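PDB 3WAJ: transmembrane oligosaccharyl transferase from Archaeoglobus fulgidus, which belongs to the STT3/AglB family of oligosaccharyl transferases, integral membrane proteins that join a transmembrane part of the GT-C class to a C-terminal globular part. Local coordinates for residues 39-44 with 104-109; 108-113 with 155-160. All coordinates share one frame; numbering follows the deposited sequence.

How the contacts relate
Contacts 1 and 2 are neighbours on helix 102-118, their centres about 9 Å apart, and they share Val108 and Leu109. Along the chain the loop 39-44 comes first, then the helix, whose earlier turns serve contact 1 and whose next turn serves contact 2, and last the loop 155-160. The two loops also meet each other: Gly44 N lies 3.0 Å from Gly158 O, a probable hydrogen bond, and Leu43 packs by its CB on the same carbonyl. All four segments belong to the N-terminal STT3 region. Each loop leads toward a zinc ligand, Asp47 after the first and Asp161 and His163 after the second, so helix 102-118 packs against both loops that run on to the metal ligands.

Contact 1: residues 39-44 with 104-109; sequences WTVRLG and SLRAVL
Val41 and Ala107 make the closest backbone approach, 6.3 Å between their CA atoms, where the extended loop 39-44 passes helix residues 104-109. No backbone hydrogen bond joins the two segments; Arg106 spans the gap with its side chain. Its chain is bent at chi3 (-93°), which turns NE out of the line of the preceding carbons, and NH1 serves two acceptors lying near the guanidinium plane. Val41 O accepts at 2.8 Å from Arg106 NH1, on a lone pair in its carbonyl plane. Thr40 OG1 is held by the same Arg106 NH1 at 3.1 Å, the threonine side chain crossing the arginine at about a right angle. In the N-terminal STT3 region this arginine ties the loop between helices 33-36 and 47-60 to helix 102-118, just ahead of the zinc ligand Asp47. Weak hydrogen bonds take its NE to Tyr52 OH and its NH2 to Tyr504 OH, so much of the buried guanidinium's polar edge is engaged. The aliphatic part of Arg106 is gripped by two apolar side chains. Val41 CG2, anti to its backbone N, reaches Arg106 CB at 3.6 Å and also touches Ala107 N. Leu43 meets the next carbon, with its CD1 3.7 Å from Arg106 CG, while its other methyl, CD2, rests 3.6 Å from Arg106 O on the helix backbone.

Contact 2: residues 108-113 with 155-160; sequences VLAFIP and SILGFN
Beside the zinc site, the loop carrying a type II beta turn from Ile156 to Phe159 docks on the kinked part of helix 102-118, where Ala110 and Gly158 bring their CA atoms within 3.7 Å. Gly158 N donates to Ala110 O at 2.7 Å in a nearly straight bond (172°), the donor tilted 18° from the carbonyl plane. Pro113 lacks an N-H, and the backbone bonds just before it run from i to i-3; in that pattern Ala110 O would lack its donor at 113, a place Gly158 N is consistent with filling. Leu157 CD2 sits over one face of the Phe111 ring, offset toward the rim and 4.1 Å from its centroid, and also packs 3.6 Å from Ala110 CB. The proline ring pushes into the turn, with Pro113 CG 3.3 Å from Ile156 O and CB against Phe159 O. Asn160 CG, anti to its backbone N (chi1 -175°), lies beside Leu109 O; beyond it, Asn160 OD1 approaches Ile112 CG2 to 3.5 Å and ND2 faces Leu109 CB. Glycine with positive phi at the third position is characteristic of a type II turn, here overlapped by an inverse gamma turn centred on Phe159 that leads to the zinc ligands Asp161 and His163.

Contact 1: residues 39-44 with 104-109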
loop_
_atom_site.group_PDB
_atom_site.type_symbol
_atom_site.label_atom_id
_atom_site.label_comp_id
_atom_site.label_asym_id
_atom_site.label_seq_id
_atom_site.Cartn_x
_atom_site.Cartn_y
_atom_site.Cartn_z
ATOM N N TRP A 39 16.672 -11.216 9.394
ATOM C CA TRP A 39 17.419 -10.403 10.345
ATOM C C TRP A 39 16.498 -9.771 11.396
ATOM O O TRP A 39 16.959 -9.394 12.464
ATOM C CB TRP A 39 18.247 -9.341 9.609
ATOM C CG TRP A 39 17.635 -8.929 8.306
ATOM C CD1 TRP A 39 17.901 -9.451 7.070
ATOM C CD2 TRP A 39 16.641 -7.912 8.111
ATOM N NE1 TRP A 39 17.137 -8.812 6.116
ATOM C CE2 TRP A 39 16.355 -7.863 6.727
ATOM C CE3 TRP A 39 15.968 -7.037 8.972
ATOM C CZ2 TRP A 39 15.411 -6.975 6.181
ATOM C CZ3 TRP A 39 15.049 -6.152 8.437
ATOM C CH2 TRP A 39 14.765 -6.133 7.052
ATOM N N THR A 40 15.208 -9.666 11.082
ATOM C CA THR A 40 14.181 -9.321 12.066
ATOM C C THR A 40 12.935 -10.102 11.669
ATOM O O THR A 40 12.965 -10.815 10.665
ATOM C CB THR A 40 13.865 -7.812 12.039
ATOM O OG1 THR A 40 13.207 -7.422 13.249
ATOM C CG2 THR A 40 12.960 -7.479 10.855
ATOM N N VAL A 41 11.842 -9.999 12.424
ATOM C CA VAL A 41 10.605 -10.575 11.898
ATOM C C VAL A 41 9.934 -9.486 11.098
ATOM O O VAL A 41 9.625 -8.399 11.596
ATOM C CB VAL A 41 9.676 -11.268 12.945
ATOM C CG1 VAL A 41 9.807 -10.644 14.276
ATOM C CG2 VAL A 41 8.196 -11.280 12.466
ATOM N N ARG A 42 9.733 -9.798 9.832
ATOM C CA ARG A 42 9.593 -8.789 8.808
ATOM C C ARG A 42 8.237 -8.945 8.140
ATOM O O ARG A 42 8.049 -9.823 7.306
ATOM C CB ARG A 42 10.747 -8.977 7.817
ATOM C CG ARG A 42 10.676 -8.180 6.564
ATOM C CD ARG A 42 11.858 -8.506 5.663
ATOM N NE ARG A 42 11.777 -7.699 4.452
ATOM C CZ ARG A 42 11.492 -8.187 3.258
ATOM N NH1 ARG A 42 11.304 -9.495 3.112
ATOM N NH2 ARG A 42 11.413 -7.369 2.215
ATOM N N LEU A 43 7.292 -8.101 8.552
ATOM C CA LEU A 43 5.936 -8.091 8.010
ATOM C C LEU A 43 6.005 -7.556 6.585
ATOM O O LEU A 43 6.920 -6.812 6.249
ATOM C CB LEU A 43 5.008 -7.206 8.874
ATOM C CG LEU A 43 4.799 -7.611 10.340
ATOM C CD1 LEU A 43 3.965 -6.574 11.111
ATOM C CD2 LEU A 43 4.150 -8.985 10.441
ATOM N N GLY A 44 5.042 -7.927 5.751
ATOM C CA GLY A 44 5.065 -7.522 4.359
ATOM C C GLY A 44 4.624 -6.089 4.124
ATOM O O GLY A 44 4.029 -5.452 5.012
ATOM N N SER A 104 8.000 -10.601 18.984
ATOM C CA SER A 104 7.017 -11.606 19.391
ATOM C C SER A 104 5.638 -11.311 18.812
ATOM O O SER A 104 4.997 -12.198 18.251
ATOM C CB SER A 104 6.931 -11.694 20.910
ATOM O OG SER A 104 8.200 -11.496 21.482
ATOM N N LEU A 105 5.189 -10.063 18.947
ATOM C CA LEU A 105 3.896 -9.641 18.411
ATOM C C LEU A 105 3.862 -9.876 16.908
ATOM O O LEU A 105 2.945 -10.526 16.397
ATOM C CB LEU A 105 3.669 -8.159 18.690
ATOM C CG LEU A 105 2.247 -7.643 18.912
ATOM C CD1 LEU A 105 2.084 -6.247 18.334
ATOM C CD2 LEU A 105 1.174 -8.596 18.377
ATOM N N ARG A 106 4.874 -9.352 16.215
ATOM C CA ARG A 106 4.986 -9.458 14.762
ATOM C C ARG A 106 4.909 -10.900 14.279
ATOM O O ARG A 106 4.215 -11.211 13.300
ATOM C CB ARG A 106 6.291 -8.791 14.287
ATOM C CG ARG A 106 6.145 -7.290 13.997
ATOM C CD ARG A 106 7.440 -6.680 13.476
ATOM N NE ARG A 106 8.230 -6.137 14.575
ATOM C CZ ARG A 106 9.548 -6.166 14.646
ATOM N NH1 ARG A 106 10.259 -6.712 13.680
ATOM N NH2 ARG A 106 10.146 -5.639 15.685
ATOM N N ALA A 107 5.619 -11.781 14.979
ATOM C CA ALA A 107 5.614 -13.213 14.660
ATOM C C ALA A 107 4.192 -13.760 14.681
ATOM O O ALA A 107 3.718 -14.347 13.689
ATOM C CB ALA A 107 6.485 -13.975 15.634
ATOM N N VAL A 108 3.509 -13.571 15.807
ATOM C CA VAL A 108 2.099 -13.958 15.892
ATOM C C VAL A 108 1.287 -13.351 14.732
ATOM O O VAL A 108 0.636 -14.081 13.985
ATOM C CB VAL A 108 1.479 -13.609 17.274
ATOM C CG1 VAL A 108 -0.028 -13.870 17.272
ATOM C CG2 VAL A 108 2.146 -14.418 18.382
ATOM N N LEU A 109 1.344 -12.029 14.572
ATOM C CA LEU A 109 0.596 -11.363 13.509
ATOM C C LEU A 109 0.931 -11.928 12.136
ATOM O O LEU A 109 0.059 -12.008 11.279
ATOM C CB LEU A 109 0.840 -9.853 13.520
ATOM C CG LEU A 109 0.474 -9.183 14.830
ATOM C CD1 LEU A 109 0.599 -7.664 14.695
ATOM C CD2 LEU A 109 -0.944 -9.588 15.273
#

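Contact 2: residues 108-113 with 155-160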
loop_
_atom_site.group_PDB
_atom_site.type_symbol
_atom_site.label_atom_id
_atom_site.label_comp_id
_atom_site.label_asym_id
_atom_site.label_seq_id
_atom_site.Cartn_x
_atom_site.Cartn_y
_atom_site.Cartn_z
ATOM N N VAL A 108 3.509 -13.571 15.807
ATOM C CA VAL A 108 2.099 -13.958 15.892
ATOM C C VAL A 108 1.287 -13.351 14.732
ATOM O O VAL A 108 0.636 -14.081 13.985
ATOM C CB VAL A 108 1.479 -13.609 17.274
ATOM C CG1 VAL A 108 -0.028 -13.870 17.272
ATOM C CG2 VAL A 108 2.146 -14.418 18.382
ATOM N N LEU A 109 1.344 -12.029 14.572
ATOM C CA LEU A 109 0.596 -11.363 13.509
ATOM C C LEU A 109 0.931 -11.928 12.136
ATOM O O LEU A 109 0.059 -12.008 11.279
ATOM C CB LEU A 109 0.840 -9.853 13.520
ATOM C CG LEU A 109 0.474 -9.183 14.830
ATOM C CD1 LEU A 109 0.599 -7.664 14.695
ATOM C CD2 LEU A 109 -0.944 -9.588 15.273
ATOM N N ALA A 110 2.185 -12.333 11.936
ATOM C CA ALA A 110 2.629 -12.894 10.647
ATOM C C ALA A 110 1.818 -14.110 10.210
ATOM O O ALA A 110 1.569 -14.305 9.020
ATOM C CB ALA A 110 4.122 -13.239 10.689
ATOM N N PHE A 111 1.420 -14.937 11.173
ATOM C CA PHE A 111 0.686 -16.163 10.862
ATOM C C PHE A 111 -0.772 -15.932 10.516
ATOM O O PHE A 111 -1.383 -16.742 9.831
ATOM C CB PHE A 111 0.780 -17.149 12.017
ATOM C CG PHE A 111 2.117 -17.781 12.136
ATOM C CD1 PHE A 111 2.477 -18.820 11.297
ATOM C CD2 PHE A 111 3.036 -17.321 13.071
ATOM C CE1 PHE A 111 3.736 -19.402 11.400
ATOM C CE2 PHE A 111 4.300 -17.900 13.181
ATOM C CZ PHE A 111 4.649 -18.937 12.347
ATOM N N ILE A 112 -1.327 -14.829 11.001
ATOM C CA ILE A 112 -2.748 -14.557 10.848
ATOM C C ILE A 112 -3.284 -14.574 9.401
ATOM O O ILE A 112 -4.335 -15.169 9.150
ATOM C CB ILE A 112 -3.148 -13.271 11.605
ATOM C CG1 ILE A 112 -3.109 -13.561 13.105
ATOM C CG2 ILE A 112 -4.546 -12.758 11.175
ATOM C CD1 ILE A 112 -3.309 -12.350 13.991
ATOM N N PRO A 113 -2.585 -13.924 8.450
ATOM C CA PRO A 113 -3.143 -13.979 7.089
ATOM C C PRO A 113 -2.983 -15.358 6.462
ATOM O O PRO A 113 -3.830 -15.783 5.665
ATOM C CB PRO A 113 -2.312 -12.938 6.321
ATOM C CG PRO A 113 -1.026 -12.807 7.117
ATOM C CD PRO A 113 -1.443 -12.989 8.548
ATOM N N SER A 155 -2.113 -13.198 1.414
ATOM C CA SER A 155 -2.649 -14.293 2.209
ATOM C C SER A 155 -1.486 -15.154 2.689
ATOM O O SER A 155 -1.647 -16.235 3.259
ATOM C CB SER A 155 -3.583 -15.106 1.325
ATOM O OG SER A 155 -4.405 -15.937 2.093
ATOM N N ILE A 156 -0.301 -14.630 2.433
ATOM C CA ILE A 156 0.970 -15.266 2.734
ATOM C C ILE A 156 1.417 -14.894 4.158
ATOM O O ILE A 156 0.948 -13.894 4.721
ATOM C CB ILE A 156 2.006 -14.794 1.672
ATOM C CG1 ILE A 156 2.536 -15.968 0.885
ATOM C CG2 ILE A 156 3.122 -13.967 2.257
ATOM C CD1 ILE A 156 1.456 -16.659 0.139
ATOM N N LEU A 157 2.299 -15.708 4.742
ATOM C CA LEU A 157 2.958 -15.394 6.015
ATOM C C LEU A 157 3.411 -13.930 6.038
ATOM O O LEU A 157 4.083 -13.462 5.108
ATOM C CB LEU A 157 4.201 -16.276 6.173
ATOM C CG LEU A 157 4.686 -16.907 7.480
ATOM C CD1 LEU A 157 6.192 -16.844 7.492
ATOM C CD2 LEU A 157 4.098 -16.287 8.735
ATOM N N GLY A 158 3.047 -13.199 7.088
ATOM C CA GLY A 158 3.551 -11.843 7.239
ATOM C C GLY A 158 2.739 -10.737 6.580
ATOM O O GLY A 158 2.881 -9.577 6.970
ATOM N N PHE A 159 1.898 -11.052 5.590
ATOM C CA PHE A 159 1.094 -9.992 4.994
ATOM C C PHE A 159 -0.213 -9.775 5.740
ATOM O O PHE A 159 -1.308 -9.967 5.195
ATOM C CB PHE A 159 0.830 -10.183 3.499
ATOM C CG PHE A 159 0.642 -8.877 2.783
ATOM C CD1 PHE A 159 1.733 -8.220 2.227
ATOM C CD2 PHE A 159 -0.602 -8.257 2.754
ATOM C CE1 PHE A 159 1.583 -6.986 1.606
ATOM C CE2 PHE A 159 -0.778 -7.012 2.128
ATOM C CZ PHE A 159 0.316 -6.373 1.559
ATOM N N ASN A 160 -0.086 -9.346 6.989
ATOM C CA ASN A 160 -1.228 -9.235 7.875
ATOM C C ASN A 160 -2.095 -8.022 7.549
ATOM O O ASN A 160 -2.008 -6.986 8.211
ATOM C CB ASN A 160 -0.765 -9.179 9.330
ATOM C CG ASN A 160 -1.916 -9.197 10.280
ATOM O OD1 ASN A 160 -2.902 -9.904 10.053
ATOM N ND2 ASN A 160 -1.834 -8.390 11.326
#